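PDB 2G40: lactate utilization protein C from Deinococcus radiodurans, which may function in L-lactate utilization as a homodimeric member of the LutC/YkgG family. Local coordinates for the interface of chains A and B. Residues are numbered along the deposited sequence; one frame, centred on the assembly and turned at random. Chains: chain A/B, conserved hypothetical protein.

Contact 1: the interface of chains A and B. Residues chain A 139, 141, 175, 194, 196; chain B 179, 186, 190, 194.
A:Trp194 and B:Trp194 lie face against face across the two-fold axis, their indoles almost parallel at 5° and their five-membered rings 4.1 Å apart between centroids. The overlap is partial: each NE1 sits over the rim of the other five-membered ring, and the benzo parts meet at the two CZ2 carbons. The NE1 atoms approach each other, but each N-H points away from its neighbour, so the pair is held by stacking. With CG anti to the carbonyl carbon (chi1 -68°), each indole leaves strand 192-196 towards the helices. There B:Val186 of helix 175-187 wedges in by both branches. Its CG2 comes up to A:Trp194 CE3 at 4.0 Å, while CG1, anti to the backbone N, presses on a row of hydrogen-bonded hydroxyls, 3.5 Å from A:Thr141 OG1. A:Thr141 OG1 bonds to both A:Thr139 OG1 and A:Ser196 OG, a chain of hydroxyls alongside the valine methyl. A:Ser196 OG passes the chain on to a water, which also binds A:Trp194 O and, at 2.7 Å, B:Arg190 O. Farther along, A:Val175 and B:Val179 run antiparallel, CG1 beside CG1 at 3.3 Å. The patch thus joins helix and strand of both subunits, probably helping to stabilise the homodimer.

Contact 2: the interface of chains A and B. Residues chain A 186, 192-194; chain B 186, 192-194.
An antiparallel pairing of strand 192-196 with its own copy makes this a two-fold beta interface, which carries sheet hydrogen bonding from one subunit of the homodimer into the other. A:Thr193 faces B:Thr193 at the centre of the register, and A:Leu192 and A:Trp194 pair with B:Trp194 and B:Leu192 on either side. Backbone bonds tie the strands. B:Trp194 N gives a nearly straight bond to A:Leu192 O at 2.8 Å, 173° at the hydrogen, and A:Leu192 N returns one to B:Trp194 O at 3.0 Å; the two-fold repeats both with the chains exchanged. Over this ladder the leucines pack on the indoles. A:Leu192 CB rests 3.7 Å from B:Trp194 CB, and its branch CD1 lies above one indole face, towards the rim, 3.8 Å from B:Trp194 CD2. That is the same face that the partner tryptophan covers, so methyl and indole share it. With CG of A:Leu192 beside its backbone N (chi1 -54°) and the chain extended to CD1 (chi2 -178°), the methyl reaches over the ring. At the edge of B:Trp194, in its plane, lies B:Leu192 CB from its own chain. Backbone pairing and leucine packing are likely to set the strand register and help to orient the stacked tryptophans, joining the two subunits as a dimer.

Contact 3: the interface of chains A and B. Residues chain A 156-157, 193, 213-215; chain B 153-154, 157.
Two torsion patterns bring A:Leu157 and B:Arg153 together: the leucine has CG anti to its backbone N (chi1 179°), while the arginine bends at chi3 (-82°) and folds its guanidinium back over the leucine tip. The two side chains lie alongside, pointing opposite ways. A:Leu157 CD1 sits over the centre of one guanidinium face, 3.5 Å from B:Arg153 CZ, and also touches the arginine CB, so the bent chain curls round one methyl. The other branch, CD2, meets B:Ala154 CA at 3.6 Å and its twin B:Leu157 CD2, the two leucines reaching towards each other tip to tip in a tight contact. A:Thr193 CG2 approaches at about a right angle, 3.6 Å from B:Arg153 NH1, and A:Pro215 CD borders the NH2 end. A water also lies between B:Arg153 NH2 and A:Ser156 O, although its distance to that carbonyl is too short to trust. Cut back to an alanine, B:Arg153 would probably leave A:Leu157 CD1 without the guanidinium that covers it and A:Thr193 CG2 without its neighbour. This patch of 3-10 helix 153-156, nearby loops and strand 192-196 thereby extends the dimer interface. A second water bridges the backbones, accepting from B:Arg153 N at 2.9 Å and lying 2.7 Å from A:His213 O.

Contact 1: the interface of chains A and B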
ATOM      1  N   THR A 139     -12.587  -6.443   9.694  1.00 19.18           N
ATOM      2  CA  THR A 139     -11.392  -5.713  10.093  1.00 19.09           C
ATOM      3  C   THR A 139     -11.468  -4.233   9.770  1.00 18.37           C
ATOM      4  O   THR A 139     -10.532  -3.508  10.038  1.00 20.50           O
ATOM      5  CB  THR A 139     -10.151  -6.340   9.451  1.00 18.63           C
ATOM      6  OG1 THR A 139     -10.326  -6.424   8.039  1.00 19.18           O
ATOM      7  CG2 THR A 139      -9.918  -7.716  10.007  1.00 23.56           C
ATOM      8  N   THR A 141     -11.403  -2.866   6.880  1.00 18.30           N
ATOM      9  CA  THR A 141     -10.340  -2.670   5.883  1.00 17.25           C
ATOM     10  C   THR A 141     -10.871  -2.139   4.590  1.00 17.80           C
ATOM     11  O   THR A 141     -11.886  -2.616   4.091  1.00 18.80           O
ATOM     12  CB  THR A 141      -9.642  -4.004   5.547  1.00 17.56           C
ATOM     13  OG1 THR A 141      -9.036  -4.524   6.725  1.00 16.89           O
ATOM     14  CG2 THR A 141      -8.563  -3.828   4.450  1.00 19.81           C
ATOM     15  N   VAL A 175     -11.953 -11.299   5.353  1.00 22.39           N
ATOM     16  CA  VAL A 175     -10.703 -11.078   4.643  1.00 21.52           C
ATOM     17  C   VAL A 175     -10.580 -12.013   3.433  1.00 24.08           C
ATOM     18  O   VAL A 175     -10.203 -11.580   2.348  1.00 22.81           O
ATOM     19  CB  VAL A 175      -9.498 -11.225   5.602  1.00 23.47           C
ATOM     20  CG1 VAL A 175      -8.198 -11.240   4.839  1.00 23.21           C
ATOM     21  CG2 VAL A 175      -9.481 -10.090   6.616  1.00 24.23           C
ATOM     22  N   TRP A 194      -3.842  -1.768   1.651  1.00 17.30           N
ATOM     23  CA  TRP A 194      -4.884  -2.162   2.585  1.00 18.93           C
ATOM     24  C   TRP A 194      -4.825  -1.228   3.771  1.00 19.43           C
ATOM     25  O   TRP A 194      -3.827  -1.201   4.493  1.00 19.19           O
ATOM     26  CB  TRP A 194      -4.628  -3.544   3.129  1.00 18.97           C
ATOM     27  CG  TRP A 194      -4.746  -4.678   2.178  1.00 19.46           C
ATOM     28  CD1 TRP A 194      -4.276  -4.750   0.912  1.00 18.82           C
ATOM     29  CD2 TRP A 194      -5.348  -5.939   2.460  1.00 18.61           C
ATOM     30  NE1 TRP A 194      -4.568  -5.976   0.370  1.00 18.41           N
ATOM     31  CE2 TRP A 194      -5.217  -6.732   1.304  1.00 15.25           C
ATOM     32  CE3 TRP A 194      -5.972  -6.487   3.592  1.00 17.35           C
ATOM     33  CZ2 TRP A 194      -5.708  -8.033   1.233  1.00 20.02           C
ATOM     34  CZ3 TRP A 194      -6.459  -7.758   3.526  1.00 18.17           C
ATOM     35  CH2 TRP A 194      -6.312  -8.538   2.356  1.00 17.69           C
ATOM     36  N   SER A 196      -6.624  -0.327   7.294  1.00 24.40           N
ATOM     37  CA  SER A 196      -7.426  -1.128   8.230  1.00 25.82           C
ATOM     38  C   SER A 196      -7.543  -0.503   9.598  1.00 27.85           C
ATOM     39  O   SER A 196      -6.561   0.008  10.145  1.00 30.21           O
ATOM     40  CB  SER A 196      -6.839  -2.533   8.418  1.00 26.64           C
ATOM     41  OG  SER A 196      -6.771  -3.252   7.201  1.00 28.39           O
TER
ATOM     42  N   VAL B 179      -2.154 -14.200   2.726  1.00 23.77           N
ATOM     43  CA  VAL B 179      -3.128 -13.454   3.522  1.00 24.59           C
ATOM     44  C   VAL B 179      -3.189 -13.987   4.948  1.00 23.98           C
ATOM     45  O   VAL B 179      -3.220 -13.212   5.913  1.00 23.59           O
ATOM     46  CB  VAL B 179      -4.504 -13.526   2.870  1.00 27.07           C
ATOM     47  CG1 VAL B 179      -5.561 -12.906   3.756  1.00 31.85           C
ATOM     48  CG2 VAL B 179      -4.459 -12.816   1.527  1.00 32.54           C
ATOM     49  N   VAL B 186      -3.353  -7.303   9.887  1.00 15.60           N
ATOM     50  CA  VAL B 186      -4.593  -6.669   9.465  1.00 15.24           C
ATOM     51  C   VAL B 186      -5.481  -6.468  10.678  1.00 17.87           C
ATOM     52  O   VAL B 186      -6.027  -5.387  10.875  1.00 17.54           O
ATOM     53  CB  VAL B 186      -5.345  -7.473   8.366  1.00 15.07           C
ATOM     54  CG1 VAL B 186      -6.659  -6.803   8.019  1.00 16.42           C
ATOM     55  CG2 VAL B 186      -4.489  -7.563   7.126  1.00 17.77           C
ATOM     56  N   ARG B 190      -2.540  -2.674  11.006  1.00 17.08           N
ATOM     57  CA  ARG B 190      -1.348  -2.262  10.283  1.00 17.00           C
ATOM     58  C   ARG B 190      -1.706  -2.168   8.817  1.00 18.52           C
ATOM     59  O   ARG B 190      -2.436  -3.008   8.298  1.00 18.09           O
ATOM     60  CB  ARG B 190      -0.216  -3.250  10.430  1.00 16.55           C
ATOM     61  CG  ARG B 190       0.323  -3.364  11.830  1.00 17.34           C
ATOM     62  CD  ARG B 190       1.510  -4.280  11.878  1.00 17.29           C
ATOM     63  NE  ARG B 190       1.880  -4.527  13.266  1.00 27.11           N
ATOM     64  CZ  ARG B 190       2.599  -3.700  14.015  1.00 27.80           C
ATOM     65  NH1 ARG B 190       3.038  -2.560  13.526  1.00 26.11           N
ATOM     66  NH2 ARG B 190       2.891  -4.030  15.267  1.00 35.54           N
ATOM     67  N   TRP B 194       0.888  -4.319  -1.083  1.00 17.30           N
ATOM     68  CA  TRP B 194       1.160  -5.511  -1.869  1.00 18.93           C
ATOM     69  C   TRP B 194       1.767  -5.075  -3.183  1.00 19.43           C
ATOM     70  O   TRP B 194       1.114  -4.389  -3.971  1.00 19.19           O
ATOM     71  CB  TRP B 194      -0.116  -6.232  -2.217  1.00 18.97           C
ATOM     72  CG  TRP B 194      -0.858  -6.871  -1.101  1.00 19.46           C
ATOM     73  CD1 TRP B 194      -1.114  -6.358   0.124  1.00 18.82           C
ATOM     74  CD2 TRP B 194      -1.488  -8.149  -1.146  1.00 18.61           C
ATOM     75  NE1 TRP B 194      -1.850  -7.249   0.864  1.00 18.41           N
ATOM     76  CE2 TRP B 194      -2.104  -8.354   0.104  1.00 15.25           C
ATOM     77  CE3 TRP B 194      -1.610  -9.137  -2.135  1.00 17.35           C
ATOM     78  CZ2 TRP B 194      -2.808  -9.517   0.404  1.00 20.02           C
ATOM     79  CZ3 TRP B 194      -2.294 -10.280  -1.843  1.00 18.17           C
ATOM     80  CH2 TRP B 194      -2.909 -10.464  -0.583  1.00 17.69           C
TER
HETATM   81  O   HOH W   1      -4.340  -3.220   6.415  1.00 18.75           O

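Contact 2: the interface of chains A and B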
ATOM      1  N   VAL A 186      -4.332  -8.535  -8.410  1.00 15.60           N
ATOM      2  CA  VAL A 186      -3.037  -9.053  -7.998  1.00 15.24           C
ATOM      3  C   VAL A 186      -2.416  -9.805  -9.160  1.00 17.87           C
ATOM      4  O   VAL A 186      -1.248  -9.604  -9.477  1.00 17.54           O
ATOM      5  CB  VAL A 186      -3.116  -9.963  -6.740  1.00 15.07           C
ATOM      6  CG1 VAL A 186      -1.752 -10.530  -6.403  1.00 16.42           C
ATOM      7  CG2 VAL A 186      -3.628  -9.165  -5.566  1.00 17.77           C
ATOM      8  N   LEU A 192      -1.631  -3.163  -4.299  1.00 15.44           N
ATOM      9  CA  LEU A 192      -2.748  -3.039  -3.362  1.00 15.71           C
ATOM     10  C   LEU A 192      -2.298  -2.310  -2.137  1.00 15.92           C
ATOM     11  O   LEU A 192      -1.184  -2.520  -1.655  1.00 18.13           O
ATOM     12  CB  LEU A 192      -3.286  -4.387  -2.919  1.00 16.36           C
ATOM     13  CG  LEU A 192      -3.713  -5.421  -3.948  1.00 18.23           C
ATOM     14  CD1 LEU A 192      -4.237  -6.601  -3.193  1.00 13.06           C
ATOM     15  CD2 LEU A 192      -4.767  -4.905  -4.894  1.00 16.13           C
ATOM     16  N   THR A 193      -3.186  -1.477  -1.623  1.00 14.99           N
ATOM     17  CA  THR A 193      -2.955  -0.778  -0.382  1.00 15.92           C
ATOM     18  C   THR A 193      -4.128  -1.141   0.518  1.00 18.12           C
ATOM     19  O   THR A 193      -5.269  -0.892   0.175  1.00 18.39           O
ATOM     20  CB  THR A 193      -2.869   0.733  -0.632  1.00 18.17           C
ATOM     21  OG1 THR A 193      -1.840   1.003  -1.603  1.00 18.48           O
ATOM     22  CG2 THR A 193      -2.618   1.453   0.635  1.00 24.61           C
ATOM     23  N   TRP A 194      -3.842  -1.768   1.651  1.00 17.30           N
ATOM     24  CA  TRP A 194      -4.884  -2.162   2.585  1.00 18.93           C
ATOM     25  C   TRP A 194      -4.825  -1.228   3.771  1.00 19.43           C
ATOM     26  O   TRP A 194      -3.827  -1.201   4.493  1.00 19.19           O
ATOM     27  CB  TRP A 194      -4.628  -3.544   3.129  1.00 18.97           C
ATOM     28  CG  TRP A 194      -4.746  -4.678   2.178  1.00 19.46           C
ATOM     29  CD1 TRP A 194      -4.276  -4.750   0.912  1.00 18.82           C
ATOM     30  CD2 TRP A 194      -5.348  -5.939   2.460  1.00 18.61           C
ATOM     31  NE1 TRP A 194      -4.568  -5.976   0.370  1.00 18.41           N
ATOM     32  CE2 TRP A 194      -5.217  -6.732   1.304  1.00 15.25           C
ATOM     33  CE3 TRP A 194      -5.972  -6.487   3.592  1.00 17.35           C
ATOM     34  CZ2 TRP A 194      -5.708  -8.033   1.233  1.00 20.02           C
ATOM     35  CZ3 TRP A 194      -6.459  -7.758   3.526  1.00 18.17           C
ATOM     36  CH2 TRP A 194      -6.312  -8.538   2.356  1.00 17.69           C
TER
ATOM     37  N   VAL B 186      -3.353  -7.303   9.887  1.00 15.60           N
ATOM     38  CA  VAL B 186      -4.593  -6.669   9.465  1.00 15.24           C
ATOM     39  C   VAL B 186      -5.481  -6.468  10.678  1.00 17.87           C
ATOM     40  O   VAL B 186      -6.027  -5.387  10.875  1.00 17.54           O
ATOM     41  CB  VAL B 186      -5.345  -7.473   8.366  1.00 15.07           C
ATOM     42  CG1 VAL B 186      -6.659  -6.803   8.019  1.00 16.42           C
ATOM     43  CG2 VAL B 186      -4.489  -7.563   7.126  1.00 17.77           C
ATOM     44  N   LEU B 192      -1.141  -2.549   4.832  1.00 15.44           N
ATOM     45  CA  LEU B 192      -0.419  -3.485   3.970  1.00 15.71           C
ATOM     46  C   LEU B 192      -0.218  -2.876   2.621  1.00 15.92           C
ATOM     47  O   LEU B 192      -1.109  -2.206   2.095  1.00 18.13           O
ATOM     48  CB  LEU B 192      -1.168  -4.791   3.775  1.00 16.36           C
ATOM     49  CG  LEU B 192      -1.634  -5.598   4.976  1.00 18.23           C
ATOM     50  CD1 LEU B 192      -2.284  -6.837   4.446  1.00 13.06           C
ATOM     51  CD2 LEU B 192      -0.508  -5.964   5.907  1.00 16.13           C
ATOM     52  N   THR B 193       0.946  -3.139   2.054  1.00 14.99           N
ATOM     53  CA  THR B 193       1.257  -2.720   0.708  1.00 15.92           C
ATOM     54  C   THR B 193       1.637  -3.991  -0.039  1.00 18.12           C
ATOM     55  O   THR B 193       2.566  -4.678   0.345  1.00 18.39           O
ATOM     56  CB  THR B 193       2.401  -1.698   0.722  1.00 18.17           C
ATOM     57  OG1 THR B 193       2.042  -0.586   1.564  1.00 18.48           O
ATOM     58  CG2 THR B 193       2.715  -1.255  -0.653  1.00 24.61           C
ATOM     59  N   TRP B 194       0.888  -4.319  -1.083  1.00 17.30           N
ATOM     60  CA  TRP B 194       1.160  -5.511  -1.869  1.00 18.93           C
ATOM     61  C   TRP B 194       1.767  -5.075  -3.183  1.00 19.43           C
ATOM     62  O   TRP B 194       1.114  -4.389  -3.971  1.00 19.19           O
ATOM     63  CB  TRP B 194      -0.116  -6.232  -2.217  1.00 18.97           C
ATOM     64  CG  TRP B 194      -0.858  -6.871  -1.101  1.00 19.46           C
ATOM     65  CD1 TRP B 194      -1.114  -6.358   0.124  1.00 18.82           C
ATOM     66  CD2 TRP B 194      -1.488  -8.149  -1.146  1.00 18.61           C
ATOM     67  NE1 TRP B 194      -1.850  -7.249   0.864  1.00 18.41           N
ATOM     68  CE2 TRP B 194      -2.104  -8.354   0.104  1.00 15.25           C
ATOM     69  CE3 TRP B 194      -1.610  -9.137  -2.135  1.00 17.35           C
ATOM     70  CZ2 TRP B 194      -2.808  -9.517   0.404  1.00 20.02           C
ATOM     71  CZ3 TRP B 194      -2.294 -10.280  -1.843  1.00 18.17           C
ATOM     72  CH2 TRP B 194      -2.909 -10.464  -0.583  1.00 17.69           C
TER

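Contact 3: the interface of chains A and B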
ATOM      1  N   SER A 156      -3.077   8.823  -2.227  1.00 21.78           N
ATOM      2  CA  SER A 156      -3.717   8.456  -0.963  1.00 24.06           C
ATOM      3  C   SER A 156      -2.691   8.311   0.164  1.00 23.47           C
ATOM      4  O   SER A 156      -3.034   7.937   1.284  1.00 25.67           O
ATOM      5  CB  SER A 156      -4.553   7.182  -1.138  1.00 25.06           C
ATOM      6  OG  SER A 156      -3.848   6.178  -1.862  1.00 27.84           O
ATOM      7  N   LEU A 157      -1.439   8.645  -0.110  1.00 21.83           N
ATOM      8  CA  LEU A 157      -0.429   8.607   0.924  1.00 22.65           C
ATOM      9  C   LEU A 157      -0.043   9.975   1.427  1.00 22.73           C
ATOM     10  O   LEU A 157       0.150  10.159   2.615  1.00 21.93           O
ATOM     11  CB  LEU A 157       0.835   7.913   0.425  1.00 24.20           C
ATOM     12  CG  LEU A 157       1.923   7.884   1.513  1.00 31.97           C
ATOM     13  CD1 LEU A 157       1.514   6.941   2.643  1.00 33.81           C
ATOM     14  CD2 LEU A 157       3.258   7.513   0.964  1.00 28.91           C
ATOM     15  N   THR A 193      -3.186  -1.477  -1.623  1.00 14.99           N
ATOM     16  CA  THR A 193      -2.955  -0.778  -0.382  1.00 15.92           C
ATOM     17  C   THR A 193      -4.128  -1.141   0.518  1.00 18.12           C
ATOM     18  O   THR A 193      -5.269  -0.892   0.175  1.00 18.39           O
ATOM     19  CB  THR A 193      -2.869   0.733  -0.632  1.00 18.17           C
ATOM     20  OG1 THR A 193      -1.840   1.003  -1.603  1.00 18.48           O
ATOM     21  CG2 THR A 193      -2.618   1.453   0.635  1.00 24.61           C
ATOM     22  N   HIS A 213       2.736   9.046   8.538  1.00 18.26           N
ATOM     23  CA  HIS A 213       2.366   7.647   8.299  1.00 19.65           C
ATOM     24  C   HIS A 213       1.314   7.495   7.236  1.00 21.01           C
ATOM     25  O   HIS A 213       0.991   6.383   6.848  1.00 23.13           O
ATOM     26  CB  HIS A 213       1.871   6.989   9.589  1.00 18.46           C
ATOM     27  CG  HIS A 213       2.941   6.895  10.622  1.00 24.37           C
ATOM     28  ND1 HIS A 213       4.057   6.105  10.453  1.00 31.05           N
ATOM     29  CD2 HIS A 213       3.112   7.546  11.795  1.00 33.51           C
ATOM     30  CE1 HIS A 213       4.859   6.253  11.492  1.00 26.22           C
ATOM     31  NE2 HIS A 213       4.306   7.119  12.323  1.00 31.47           N
ATOM     32  N   GLY A 214       0.782   8.611   6.760  1.00 18.97           N
ATOM     33  CA  GLY A 214      -0.376   8.583   5.885  1.00 17.70           C
ATOM     34  C   GLY A 214      -1.364   9.636   6.361  1.00 18.13           C
ATOM     35  O   GLY A 214      -1.064  10.381   7.311  1.00 17.06           O
ATOM     36  N   PRO A 215      -2.510   9.751   5.670  1.00 17.17           N
ATOM     37  CA  PRO A 215      -3.575  10.690   6.009  1.00 17.78           C
ATOM     38  C   PRO A 215      -3.985  10.544   7.450  1.00 17.81           C
ATOM     39  O   PRO A 215      -4.283   9.438   7.897  1.00 21.35           O
ATOM     40  CB  PRO A 215      -4.710  10.263   5.061  1.00 17.12           C
ATOM     41  CG  PRO A 215      -3.991   9.761   3.881  1.00 19.46           C
ATOM     42  CD  PRO A 215      -2.834   9.006   4.442  1.00 19.25           C
TER
ATOM     43  N   ARG B 153       4.958   3.914   5.129  1.00 18.46           N
ATOM     44  CA  ARG B 153       4.622   3.726   3.725  1.00 17.50           C
ATOM     45  C   ARG B 153       5.456   4.601   2.797  1.00 20.16           C
ATOM     46  O   ARG B 153       5.831   4.162   1.728  1.00 18.56           O
ATOM     47  CB  ARG B 153       3.133   3.943   3.525  1.00 19.68           C
ATOM     48  CG  ARG B 153       2.314   2.828   4.153  1.00 23.05           C
ATOM     49  CD  ARG B 153       0.968   2.712   3.512  1.00 33.70           C
ATOM     50  NE  ARG B 153       0.053   3.677   4.068  1.00 36.51           N
ATOM     51  CZ  ARG B 153      -0.825   4.407   3.376  1.00 37.97           C
ATOM     52  NH1 ARG B 153      -0.926   4.339   2.048  1.00 37.32           N
ATOM     53  NH2 ARG B 153      -1.608   5.236   4.047  1.00 42.99           N
ATOM     54  N   ALA B 154       5.781   5.815   3.230  1.00 17.72           N
ATOM     55  CA  ALA B 154       6.507   6.739   2.372  1.00 19.23           C
ATOM     56  C   ALA B 154       7.868   6.202   1.958  1.00 19.53           C
ATOM     57  O   ALA B 154       8.337   6.534   0.888  1.00 19.07           O
ATOM     58  CB  ALA B 154       6.685   8.090   3.051  1.00 19.65           C
ATOM     59  N   LEU B 157       7.646   4.145  -1.083  1.00 21.83           N
ATOM     60  CA  LEU B 157       6.914   4.756  -2.170  1.00 22.65           C
ATOM     61  C   LEU B 157       7.704   5.812  -2.899  1.00 22.73           C
ATOM     62  O   LEU B 157       7.641   5.897  -4.112  1.00 21.93           O
ATOM     63  CB  LEU B 157       5.623   5.395  -1.666  1.00 24.20           C
ATOM     64  CG  LEU B 157       4.845   6.063  -2.814  1.00 31.97           C
ATOM     65  CD1 LEU B 157       4.281   5.001  -3.757  1.00 33.81           C
ATOM     66  CD2 LEU B 157       3.766   6.961  -2.314  1.00 28.91           C
TER
HETATM   67  O   HOH W   2       2.754   4.330   6.943  1.00 22.17           O
HETATM   68  O   HOH W   3      -4.047   6.143   2.572  1.00 28.49           O

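Contacts 1 and 2 are neighbours, the centres of their C-alpha atoms about 7 Å apart, and share A:Trp194, B:Val186 and B:Trp194. Contact 3 lies about 11 Å from contact 2 and about 14 Å from contact 1, measured in the same way, and connects to contact 2 through A:Thr193. Strand 192-196 therefore runs through all three, with helix 175-187 serving contacts 1 and 2, and 3-10 helix 153-156 contact 3. Because the interface is two-fold symmetric, each set of interactions recurs with the chains exchanged, which suggests a seam of the homodimer centred on the paired strands.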